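Local coordinates for putative vitamin-B12 independent methionine synthase family protein (Listeria monocytogenes, PDB 1YPX) that is thought to be a zinc-dependent methyltransferase that makes methionine from homocysteine and 5-methyltetrahydropteroyltriglutamate without vitamin B12, at residues D231-M236 with N265-F270. Numbering follows the deposited sequence.
Sequences DMVITM and NIDGFF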
ATOM      1  N   ASP A 231      13.235  -2.577  12.938  1.00 58.58           N
ATOM      2  CA  ASP A 231      13.729  -1.785  11.801  1.00 59.16           C
ATOM      3  C   ASP A 231      12.864  -1.848  10.546  1.00 57.72           C
ATOM      4  O   ASP A 231      13.245  -1.320   9.500  1.00 58.56           O
ATOM      5  CB  ASP A 231      15.140  -2.223  11.412  1.00 60.96           C
ATOM      6  CG  ASP A 231      15.199  -3.682  11.012  1.00 64.13           C
ATOM      7  OD1 ASP A 231      16.175  -4.096  10.341  1.00 67.40           O
ATOM      8  OD2 ASP A 231      14.264  -4.423  11.380  1.00 66.73           O
HETATM    9  N   MSE A 232      11.719  -2.510  10.631  1.00 55.63           N
HETATM   10  CA  MSE A 232      10.849  -2.592   9.475  1.00 54.79           C
HETATM   11  C   MSE A 232       9.701  -1.602   9.632  1.00 52.26           C
HETATM   12  O   MSE A 232       9.127  -1.463  10.714  1.00 52.80           O
HETATM   13  CB  MSE A 232      10.309  -4.011   9.302  1.00 54.81           C
HETATM   14  CG  MSE A 232       9.433  -4.172   8.063  1.00 57.38           C
HETATM   15 SE   MSE A 232       8.622  -5.938   7.887  1.00 63.09          SE
HETATM   16  CE  MSE A 232       7.625  -5.906   9.522  1.00 60.58           C
ATOM     17  N   VAL A 233       9.377  -0.903   8.548  1.00 49.57           N
ATOM     18  CA  VAL A 233       8.294   0.078   8.560  1.00 45.48           C
ATOM     19  C   VAL A 233       7.069  -0.537   7.872  1.00 45.50           C
ATOM     20  O   VAL A 233       7.174  -1.170   6.821  1.00 44.47           O
ATOM     21  CB  VAL A 233       8.732   1.384   7.820  1.00 44.26           C
ATOM     22  CG1 VAL A 233       7.606   2.413   7.829  1.00 44.82           C
ATOM     23  CG2 VAL A 233       9.977   1.969   8.471  1.00 40.07           C
ATOM     24  N   ILE A 234       5.904  -0.382   8.486  1.00 45.55           N
ATOM     25  CA  ILE A 234       4.694  -0.904   7.884  1.00 44.33           C
ATOM     26  C   ILE A 234       3.660   0.191   7.764  1.00 43.28           C
ATOM     27  O   ILE A 234       3.006   0.559   8.735  1.00 45.47           O
ATOM     28  CB  ILE A 234       4.111  -2.080   8.673  1.00 44.36           C
ATOM     29  CG1 ILE A 234       5.067  -3.286   8.547  1.00 48.37           C
ATOM     30  CG2 ILE A 234       2.698  -2.402   8.148  1.00 45.69           C
ATOM     31  CD1 ILE A 234       4.512  -4.637   9.040  1.00 45.05           C
ATOM     32  N   THR A 235       3.533   0.728   6.562  1.00 41.71           N
ATOM     33  CA  THR A 235       2.586   1.791   6.303  1.00 39.82           C
ATOM     34  C   THR A 235       1.297   1.209   5.767  1.00 42.66           C
ATOM     35  O   THR A 235       1.260   0.086   5.244  1.00 40.38           O
ATOM     36  CB  THR A 235       3.126   2.785   5.254  1.00 39.65           C
ATOM     37  OG1 THR A 235       3.494   2.079   4.049  1.00 36.05           O
ATOM     38  CG2 THR A 235       4.314   3.547   5.815  1.00 34.63           C
HETATM   39  N   MSE A 236       0.239   1.997   5.874  1.00 45.15           N
HETATM   40  CA  MSE A 236      -1.060   1.563   5.404  1.00 46.85           C
HETATM   41  C   MSE A 236      -1.689   2.541   4.440  1.00 44.44           C
HETATM   42  O   MSE A 236      -1.831   3.712   4.751  1.00 42.59           O
HETATM   43  CB  MSE A 236      -2.000   1.382   6.591  1.00 53.71           C
HETATM   44  CG  MSE A 236      -3.361   0.834   6.218  1.00 61.28           C
HETATM   45 SE   MSE A 236      -3.900  -0.598   7.413  1.00 73.22          SE
HETATM   46  CE  MSE A 236      -5.558   0.165   8.097  1.00 70.54           C
ATOM     47  N   ASN A 265      -1.842  -0.157  15.180  1.00 58.57           N
ATOM     48  CA  ASN A 265      -0.413  -0.067  15.496  1.00 56.43           C
ATOM     49  C   ASN A 265       0.490   0.006  14.277  1.00 56.34           C
ATOM     50  O   ASN A 265       1.469  -0.737  14.156  1.00 56.73           O
ATOM     51  CB  ASN A 265      -0.003  -1.246  16.366  1.00 53.91           C
ATOM     52  CG  ASN A 265      -0.629  -1.180  17.725  1.00 51.16           C
ATOM     53  OD1 ASN A 265      -0.519  -0.165  18.406  1.00 51.51           O
ATOM     54  ND2 ASN A 265      -1.293  -2.250  18.131  1.00 47.13           N
ATOM     55  N   ILE A 266       0.169   0.939  13.389  1.00 55.64           N
ATOM     56  CA  ILE A 266       0.912   1.113  12.158  1.00 54.58           C
ATOM     57  C   ILE A 266       1.833   2.340  12.189  1.00 55.33           C
ATOM     58  O   ILE A 266       1.572   3.309  12.897  1.00 56.27           O
ATOM     59  CB  ILE A 266      -0.097   1.134  10.980  1.00 53.14           C
ATOM     60  CG1 ILE A 266       0.204  -0.035  10.052  1.00 54.05           C
ATOM     61  CG2 ILE A 266      -0.075   2.446  10.241  1.00 49.94           C
ATOM     62  CD1 ILE A 266      -0.908  -0.337   9.088  1.00 54.54           C
ATOM     63  N   ASP A 267       2.922   2.288  11.434  1.00 54.78           N
ATOM     64  CA  ASP A 267       3.877   3.385  11.434  1.00 53.30           C
ATOM     65  C   ASP A 267       3.438   4.640  10.703  1.00 51.10           C
ATOM     66  O   ASP A 267       3.581   5.738  11.227  1.00 52.79           O
ATOM     67  CB  ASP A 267       5.205   2.898  10.875  1.00 55.88           C
ATOM     68  CG  ASP A 267       5.787   1.781  11.694  1.00 58.64           C
ATOM     69  OD1 ASP A 267       6.107   2.043  12.876  1.00 61.75           O
ATOM     70  OD2 ASP A 267       5.912   0.648  11.170  1.00 57.18           O
ATOM     71  N   GLY A 268       2.919   4.483   9.493  1.00 47.08           N
ATOM     72  CA  GLY A 268       2.477   5.628   8.738  1.00 43.01           C
ATOM     73  C   GLY A 268       1.222   5.261   7.993  1.00 43.29           C
ATOM     74  O   GLY A 268       0.927   4.077   7.829  1.00 44.35           O
ATOM     75  N   PHE A 269       0.495   6.275   7.531  1.00 44.11           N
ATOM     76  CA  PHE A 269      -0.762   6.093   6.788  1.00 43.42           C
ATOM     77  C   PHE A 269      -0.801   6.943   5.510  1.00 42.43           C
ATOM     78  O   PHE A 269      -0.567   8.146   5.559  1.00 45.38           O
ATOM     79  CB  PHE A 269      -1.954   6.512   7.661  1.00 44.47           C
ATOM     80  CG  PHE A 269      -2.483   5.431   8.560  1.00 45.46           C
ATOM     81  CD1 PHE A 269      -3.222   4.371   8.038  1.00 49.54           C
ATOM     82  CD2 PHE A 269      -2.302   5.505   9.937  1.00 45.60           C
ATOM     83  CE1 PHE A 269      -3.783   3.397   8.881  1.00 51.11           C
ATOM     84  CE2 PHE A 269      -2.856   4.541  10.793  1.00 46.79           C
ATOM     85  CZ  PHE A 269      -3.601   3.484  10.262  1.00 48.42           C
ATOM     86  N   PHE A 270      -1.100   6.325   4.374  1.00 41.20           N
ATOM     87  CA  PHE A 270      -1.216   7.069   3.124  1.00 41.56           C
ATOM     88  C   PHE A 270      -2.695   7.369   2.887  1.00 44.22           C
ATOM     89  O   PHE A 270      -3.460   6.519   2.400  1.00 42.20           O
ATOM     90  CB  PHE A 270      -0.642   6.284   1.946  1.00 37.55           C
ATOM     91  CG  PHE A 270       0.864   6.303   1.889  1.00 36.46           C
ATOM     92  CD1 PHE A 270       1.619   5.572   2.811  1.00 34.23           C
ATOM     93  CD2 PHE A 270       1.527   7.040   0.902  1.00 32.11           C
ATOM     94  CE1 PHE A 270       3.016   5.569   2.746  1.00 33.48           C
ATOM     95  CE2 PHE A 270       2.918   7.048   0.818  1.00 29.76           C
ATOM     96  CZ  PHE A 270       3.670   6.309   1.740  1.00 33.00           C
TER
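Met236 N donates to Gly268 O at 2.9 Å, and Met236 O in turn accepts Phe270 N at 2.7 Å; the two bonds bracket Phe269, the pattern of adjacent parallel strands, here 233-238 and 268-272 of a TIM-like barrel. The short strand axes diverge by 34°, consistent with barrel coiling. One step earlier, Asp267 binds Ile234 with both side chain and backbone: OD2 receives Ile234 N through its anti lone pair, nearly straight at 168°, while Asp267 N returns a more bent bond to Ile234 O at 3.2 Å. Both polar backbone atoms of Ile234 are thereby satisfied by one residue, and the same OD2 forms a salt bridge with Lys228, which probably steadies its negative charge.

On one face of the sheet the selenomethionine Met236 runs beside the Phe269 ring. Met236 CB lies 3.5 Å from Phe269 CE1, and Met236 CE reaches the ring edge in its plane. With CG anti to the backbone N (chi1 -176°), Met236 CG also lies near Phe269 CE1. Ile266 crosses this side chain at about a right angle with CD1 near both Met236 CB and Met236 SE, and its CG2 sits over one Phe269 face toward the rim. Helix 258-261 adds Leu260, which touches both Met236 and Phe269, and Phe261, whose ring meets that of Phe269 edge-to-face.

On the opposite face lies Thr235, whose OG1 is hydrogen-bonded to Gln185 of strand 183-188. The side chain of Phe270 touches residues of what may be an empty metal site, consistent with the zinc binding assigned to the family. Its ring edge meets Thr235, with CE1 3.7 Å from Thr235 CB, which lies in the ring plane.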